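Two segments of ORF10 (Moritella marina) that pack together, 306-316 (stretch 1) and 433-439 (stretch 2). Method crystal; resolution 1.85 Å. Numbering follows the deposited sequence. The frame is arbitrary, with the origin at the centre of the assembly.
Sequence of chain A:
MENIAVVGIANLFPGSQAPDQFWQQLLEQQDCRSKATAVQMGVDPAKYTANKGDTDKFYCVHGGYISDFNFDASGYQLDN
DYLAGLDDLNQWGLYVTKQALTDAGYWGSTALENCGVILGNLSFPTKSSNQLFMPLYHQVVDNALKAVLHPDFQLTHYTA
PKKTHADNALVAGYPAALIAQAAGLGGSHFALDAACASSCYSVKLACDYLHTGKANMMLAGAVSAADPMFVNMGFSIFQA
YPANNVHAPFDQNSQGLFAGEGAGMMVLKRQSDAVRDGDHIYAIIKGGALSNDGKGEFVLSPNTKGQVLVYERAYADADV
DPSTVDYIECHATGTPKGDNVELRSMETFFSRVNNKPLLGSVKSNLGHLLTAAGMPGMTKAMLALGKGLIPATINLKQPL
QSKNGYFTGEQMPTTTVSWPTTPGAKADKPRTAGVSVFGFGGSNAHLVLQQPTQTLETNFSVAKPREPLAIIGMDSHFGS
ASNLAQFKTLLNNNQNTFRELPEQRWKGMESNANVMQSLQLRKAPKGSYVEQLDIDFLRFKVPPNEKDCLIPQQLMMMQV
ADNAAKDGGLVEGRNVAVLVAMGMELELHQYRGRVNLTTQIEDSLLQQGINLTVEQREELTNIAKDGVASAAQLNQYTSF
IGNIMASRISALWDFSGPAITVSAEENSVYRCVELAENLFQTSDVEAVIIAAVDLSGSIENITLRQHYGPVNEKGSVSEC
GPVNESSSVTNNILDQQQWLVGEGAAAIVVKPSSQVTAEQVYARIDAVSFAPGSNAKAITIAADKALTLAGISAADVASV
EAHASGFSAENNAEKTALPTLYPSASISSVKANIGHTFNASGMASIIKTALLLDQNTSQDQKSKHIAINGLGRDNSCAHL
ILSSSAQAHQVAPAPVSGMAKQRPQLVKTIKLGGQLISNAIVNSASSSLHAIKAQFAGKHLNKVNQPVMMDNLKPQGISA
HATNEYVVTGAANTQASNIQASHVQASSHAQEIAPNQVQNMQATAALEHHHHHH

Stretch 1, residues 306-316: GQVLVYERAYA
Stretch 2 433-439: AGVSVFG

A helix can pack on a β-strand with no direct hydrogen bond between them, and one aromatic ring used at both face and edge can supply much of the contact. Residues 306-316 and 433-439 of ORF10 illustrate the principle. The first stretch is regular α-helix, with i to i+4 bonds such as Val 310 N to Gly 306 O (3.0 Å) and Tyr 315 N to Tyr 311 O (3.1 Å); the second is extended, from -131/149 at Ala 433 to -127/96 at Phe 438. Their directions differ by 144°, their axes approach to 10.4 Å, and the register pairs Gln 307 with Phe 438 (CA to CA 7.7 Å) and Tyr 311 with Ser 436 (CA to CA 8.8 Å). The two stretches bury 248 Å² between them, both sides summed.

Phe 438, a flat apolar ring, covers the most surface, 91 Å². Its CB points toward the helix, and chi1 -54° (m) with chi2 -47° sets the ring with one face against the Gln 307 side chain. That side chain, in m, t with chi3 -9°, has CG 3.9 Å from the ring centroid of Phe 438, 4° off the normal, a CH-π contact, and NE2 3.4 Å from Phe 438 CD2. Glutamine suits the site because its CG and amide group lie over the ring, while OE1 is hydrogen-bonded elsewhere in the structure. At the ring edge, Val 310 (p) brings an apolar methyl, CG1, 4.1 Å from Phe 438 CE1, and Tyr 311 OH lies 3.5 Å from Phe 438 CZ.

Tyr 311 (chi1 -63°, m; chi2 -37°) leaves its backbone sideways, but its end approaches the strand, joining an apolar ring (CZ 4.0 Å from Phe 438 CZ) to a water-binding hydroxyl. Small Ser 436 (m) lies at this ring's edge, with OG 3.7 Å from Tyr 311 CE1; one water, 2.7 Å from both Tyr 311 OH and Ser 436 OG, bridges the hydroxyls. One turn on, Tyr 315 OH lies 4.1 Å from Gly 434 CA, where an ideal CB would crowd that oxygen at 3.1 Å.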

# COMPACT_ATOMS: atom_id res chain seq x y z
N GLY A 306 -11.16 18.48 8.97
CA GLY A 306 -10.36 18.14 7.80
C GLY A 306 -11.16 18.15 6.52
O GLY A 306 -10.62 18.44 5.44
N GLN A 307 -12.45 17.80 6.60
CA GLN A 307 -13.29 17.79 5.40
C GLN A 307 -13.57 19.20 4.90
O GLN A 307 -13.49 19.46 3.69
CB GLN A 307 -14.59 17.05 5.68
CG GLN A 307 -14.33 15.59 6.15
CD GLN A 307 -15.62 14.83 6.41
OE1 GLN A 307 -16.71 15.41 6.41
NE2 GLN A 307 -15.50 13.52 6.66
N VAL A 308 -13.96 20.11 5.79
CA VAL A 308 -14.11 21.50 5.37
C VAL A 308 -12.80 22.02 4.79
O VAL A 308 -12.78 22.68 3.74
CB VAL A 308 -14.60 22.37 6.55
CG1 VAL A 308 -14.53 23.86 6.20
CG2 VAL A 308 -16.02 21.96 6.96
N LEU A 309 -11.67 21.67 5.42
CA LEU A 309 -10.38 22.16 4.92
C LEU A 309 -10.12 21.69 3.49
O LEU A 309 -9.66 22.48 2.65
CB LEU A 309 -9.25 21.72 5.85
CG LEU A 309 -7.83 22.09 5.40
CD1 LEU A 309 -7.60 23.62 5.35
CD2 LEU A 309 -6.80 21.41 6.30
N VAL A 310 -10.39 20.42 3.18
CA VAL A 310 -10.09 19.97 1.82
C VAL A 310 -11.01 20.66 0.80
O VAL A 310 -10.59 20.93 -0.33
CB VAL A 310 -10.15 18.43 1.70
CG1 VAL A 310 -11.57 17.92 1.53
CG2 VAL A 310 -9.28 17.97 0.54
N TYR A 311 -12.25 20.98 1.19
CA TYR A 311 -13.12 21.76 0.31
C TYR A 311 -12.51 23.12 0.02
O TYR A 311 -12.46 23.57 -1.13
CB TYR A 311 -14.51 21.97 0.93
CG TYR A 311 -15.33 20.74 1.18
CD1 TYR A 311 -15.31 19.65 0.32
CD2 TYR A 311 -16.14 20.68 2.30
CE1 TYR A 311 -16.09 18.53 0.57
CE2 TYR A 311 -16.92 19.59 2.56
CZ TYR A 311 -16.90 18.51 1.70
OH TYR A 311 -17.67 17.42 2.01
N GLU A 312 -12.08 23.82 1.07
CA GLU A 312 -11.48 25.14 0.89
C GLU A 312 -10.29 25.06 -0.04
O GLU A 312 -10.19 25.82 -1.01
CB GLU A 312 -11.07 25.72 2.25
CG GLU A 312 -12.25 26.02 3.15
CD GLU A 312 -11.86 26.27 4.59
OE1 GLU A 312 -10.69 25.99 4.94
OE2 GLU A 312 -12.71 26.74 5.37
N ARG A 313 -9.39 24.09 0.20
CA ARG A 313 -8.19 23.96 -0.61
C ARG A 313 -8.52 23.59 -2.05
O ARG A 313 -7.83 24.02 -2.97
CB ARG A 313 -7.25 22.90 -0.00
CG ARG A 313 -6.59 23.32 1.30
CD ARG A 313 -5.66 22.20 1.80
NE ARG A 313 -4.86 22.60 2.95
CZ ARG A 313 -4.20 21.73 3.72
NH1 ARG A 313 -4.27 20.43 3.43
NH2 ARG A 313 -3.49 22.15 4.76
N ALA A 314 -9.59 22.81 -2.27
CA ALA A 314 -9.91 22.34 -3.62
C ALA A 314 -10.46 23.46 -4.49
O ALA A 314 -10.07 23.58 -5.66
CB ALA A 314 -10.91 21.18 -3.56
N TYR A 315 -11.40 24.25 -3.97
CA TYR A 315 -11.98 25.30 -4.81
C TYR A 315 -11.00 26.44 -5.01
O TYR A 315 -11.00 27.07 -6.07
CB TYR A 315 -13.33 25.75 -4.22
CG TYR A 315 -14.31 24.64 -4.48
CD1 TYR A 315 -14.89 24.48 -5.75
CD2 TYR A 315 -14.58 23.67 -3.51
CE1 TYR A 315 -15.73 23.43 -6.02
CE2 TYR A 315 -15.43 22.61 -3.77
CZ TYR A 315 -16.00 22.49 -5.03
OH TYR A 315 -16.84 21.43 -5.29
N ALA A 316 -10.13 26.70 -4.03
CA ALA A 316 -9.01 27.60 -4.27
C ALA A 316 -8.10 27.07 -5.37
O ALA A 316 -7.69 27.82 -6.27
CB ALA A 316 -8.23 27.81 -2.99
N ALA A 433 -19.10 19.58 -11.10
CA ALA A 433 -19.34 18.55 -10.09
C ALA A 433 -18.14 18.46 -9.16
O ALA A 433 -17.00 18.69 -9.56
CB ALA A 433 -19.60 17.19 -10.75
N GLY A 434 -18.41 18.11 -7.90
CA GLY A 434 -17.38 17.74 -6.96
C GLY A 434 -17.39 16.24 -6.74
O GLY A 434 -18.42 15.58 -6.90
N VAL A 435 -16.23 15.68 -6.39
CA VAL A 435 -16.15 14.30 -5.93
C VAL A 435 -15.35 14.29 -4.63
O VAL A 435 -14.23 14.82 -4.59
CB VAL A 435 -15.49 13.36 -6.96
CG1 VAL A 435 -15.45 11.92 -6.41
CG2 VAL A 435 -16.22 13.39 -8.28
N SER A 436 -15.91 13.69 -3.58
CA SER A 436 -15.29 13.62 -2.27
C SER A 436 -15.00 12.18 -1.89
O SER A 436 -15.83 11.28 -2.13
CB SER A 436 -16.17 14.28 -1.18
OG SER A 436 -16.63 15.57 -1.59
N VAL A 437 -13.83 11.94 -1.30
CA VAL A 437 -13.53 10.66 -0.67
C VAL A 437 -12.82 10.93 0.65
O VAL A 437 -11.87 11.73 0.70
CB VAL A 437 -12.70 9.71 -1.57
CG1 VAL A 437 -13.56 9.16 -2.70
CG2 VAL A 437 -11.48 10.43 -2.17
N PHE A 438 -13.29 10.28 1.72
CA PHE A 438 -12.77 10.49 3.07
C PHE A 438 -12.38 9.14 3.68
O PHE A 438 -13.23 8.43 4.24
CB PHE A 438 -13.80 11.21 3.93
CG PHE A 438 -14.30 12.52 3.34
CD1 PHE A 438 -13.42 13.46 2.82
CD2 PHE A 438 -15.66 12.81 3.32
CE1 PHE A 438 -13.88 14.67 2.30
CE2 PHE A 438 -16.13 14.00 2.81
CZ PHE A 438 -15.24 14.94 2.29
N GLY A 439 -11.10 8.79 3.59
CA GLY A 439 -10.64 7.48 4.00
C GLY A 439 -10.31 7.35 5.48
O GLY A 439 -10.10 8.34 6.18
O HOH W 1 -18.65 15.65 0.21